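Dehydrogenase (Sinorhizobium meliloti, PDB 3UOE) probably acts as an oxidoreductase of the LDH2/MDH2 family, whose members include malate and L-lactate dehydrogenases. Local coordinates at residues L83-P86 and T87-G90. Residues are numbered along the deposited sequence; the frame is centred on the assembly and turned at random.
Sequences LANP and TTRG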
ATOM      1  N   LEU A  83      -9.457  13.909  27.600  1.00  9.78           N
ATOM      2  CA  LEU A  83      -8.848  12.842  26.826  1.00  8.39           C
ATOM      3  C   LEU A  83      -8.253  13.396  25.533  1.00 11.41           C
ATOM      4  O   LEU A  83      -7.316  12.827  24.972  1.00 13.98           O
ATOM      5  CB  LEU A  83      -9.886  11.773  26.505  1.00  8.35           C
ATOM      6  CG  LEU A  83     -10.460  11.004  27.686  1.00 10.45           C
ATOM      7  CD1 LEU A  83     -11.625  10.169  27.198  1.00  9.98           C
ATOM      8  CD2 LEU A  83      -9.379  10.124  28.337  1.00 10.59           C
ATOM      9  N   ALA A  84      -8.819  14.498  25.054  1.00  9.39           N
ATOM     10  CA  ALA A  84      -8.257  15.233  23.928  1.00  8.78           C
ATOM     11  C   ALA A  84      -7.788  16.609  24.393  1.00 10.84           C
ATOM     12  O   ALA A  84      -8.478  17.279  25.174  1.00  9.38           O
ATOM     13  CB  ALA A  84      -9.279  15.373  22.799  1.00  7.94           C
ATOM     14  N   ASN A  85      -6.620  17.010  23.893  1.00  8.32           N
ATOM     15  CA  ASN A  85      -5.982  18.278  24.216  1.00  7.65           C
ATOM     16  C   ASN A  85      -6.340  19.334  23.168  1.00  7.06           C
ATOM     17  O   ASN A  85      -5.972  19.199  22.010  1.00  7.01           O
ATOM     18  CB  ASN A  85      -4.469  18.056  24.276  1.00  8.20           C
ATOM     19  CG  ASN A  85      -3.691  19.319  24.587  1.00 10.26           C
ATOM     20  OD1 ASN A  85      -4.164  20.435  24.366  1.00  8.60           O
ATOM     21  ND2 ASN A  85      -2.467  19.143  25.080  1.00  8.46           N
ATOM     22  N   PRO A  86      -7.057  20.395  23.579  1.00  7.19           N
ATOM     23  CA  PRO A  86      -7.627  21.331  22.600  1.00  6.54           C
ATOM     24  C   PRO A  86      -6.624  22.261  21.899  1.00  7.32           C
ATOM     25  O   PRO A  86      -6.966  22.811  20.851  1.00  7.88           O
ATOM     26  CB  PRO A  86      -8.629  22.154  23.433  1.00  7.13           C
ATOM     27  CG  PRO A  86      -8.105  22.094  24.847  1.00  6.71           C
ATOM     28  CD  PRO A  86      -7.390  20.753  24.973  1.00  7.49           C
ATOM     29  N   THR A  87      -5.419  22.422  22.435  1.00  6.68           N
ATOM     30  CA  THR A  87      -4.505  23.440  21.909  1.00  8.13           C
ATOM     31  C   THR A  87      -3.219  22.891  21.307  1.00  9.76           C
ATOM     32  O   THR A  87      -2.626  23.522  20.437  1.00  9.72           O
ATOM     33  CB  THR A  87      -4.073  24.438  22.997  1.00  7.94           C
ATOM     34  OG1 THR A  87      -3.512  23.709  24.098  1.00  7.91           O
ATOM     35  CG2 THR A  87      -5.251  25.274  23.468  1.00  6.04           C
ATOM     36  N   THR A  88      -2.759  21.743  21.785  1.00  7.70           N
ATOM     37  CA  THR A  88      -1.483  21.240  21.315  1.00  8.34           C
ATOM     38  C   THR A  88      -1.519  20.973  19.812  1.00  7.98           C
ATOM     39  O   THR A  88      -2.555  20.628  19.242  1.00  6.78           O
ATOM     40  CB  THR A  88      -1.035  19.976  22.076  1.00  9.68           C
ATOM     41  OG1 THR A  88       0.306  19.636  21.691  1.00  8.28           O
ATOM     42  CG2 THR A  88      -1.958  18.807  21.766  1.00  8.88           C
ATOM     43  N   ARG A  89      -0.374  21.163  19.178  1.00  9.00           N
ATOM     44  CA  ARG A  89      -0.210  20.848  17.766  1.00 10.76           C
ATOM     45  C   ARG A  89       0.799  19.710  17.636  1.00  8.73           C
ATOM     46  O   ARG A  89       1.351  19.465  16.569  1.00 10.32           O
ATOM     47  CB  ARG A  89       0.220  22.106  16.991  1.00 11.83           C
ATOM     48  CG  ARG A  89      -0.899  23.157  16.964  1.00 13.75           C
ATOM     49  CD  ARG A  89      -0.431  24.564  16.656  1.00 17.83           C
ATOM     50  NE  ARG A  89      -1.449  25.554  17.034  1.00 20.83           N
ATOM     51  CZ  ARG A  89      -2.310  26.107  16.181  1.00 21.28           C
ATOM     52  NH1 ARG A  89      -2.269  25.765  14.895  1.00 21.81           N
ATOM     53  NH2 ARG A  89      -3.207  27.001  16.607  1.00 11.55           N
ATOM     54  N   GLY A  90       1.021  19.011  18.743  1.00  7.61           N
ATOM     55  CA  GLY A  90       1.971  17.914  18.784  1.00 10.11           C
ATOM     56  C   GLY A  90       3.395  18.386  19.034  1.00 11.14           C
ATOM     57  O   GLY A  90       3.702  19.568  18.897  1.00 13.11           O
TER
HETATM   58  O   HOH W   1      -5.059  19.597  19.469  1.00  7.19           O
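Asn85 reaches forward over the turn that follows it and takes the backbone N-H groups of both Thr87 and Thr88 on one side-chain oxygen. The bond from Thr87 N to Asn85 OD1 measures 3.0 Å, its donor tilted only modestly from the amide plane. Thr88 N lies 3.2 Å from Asn85 OD1 and comes from the same face, but from well above that plane, 65° out of it. Both N-H groups nevertheless aim nearly straight at the oxygen. The bond from Thr87 N makes this an Asx turn, to which Thr88 N adds a second bond, and asparagine suits it because its short side chain sets a carbonyl beside the chain two and three residues on. With CG anti to the backbone N (chi1 179°), OD1 is set beside those two N-H groups. Pro86, whose ring restricts phi and which has no N-H to offer, fits the first bend.

Thr88 packs its methyl against the amide: CG2 is 3.4 Å from Asn85 CG, the two side chains crossing at about a right angle. Because Thr88 OG1 stands anti to its own N (chi1 -172°), the hydroxyl points onward and accepts from Gly90 N at 3.1 Å, an ST turn; it also bonds to Glu105. A water donates to Asn85 O and Thr88 O, tying the bend together along its backbone. Gly90 takes backbone angles at which a CB would strike the preceding carbonyl. Were Asn85 replaced by alanine, the N-H groups of Thr87 and Thr88 would probably lose their shared acceptor and the turn would be freer to flex.

The loop lies at the surface between helix 72-80 and strand 91-96. Pro86 rests on Leu79 of that helix, while Arg89 forms a salt bridge with Asp47 of helix 46-61 and touches helix 109-127.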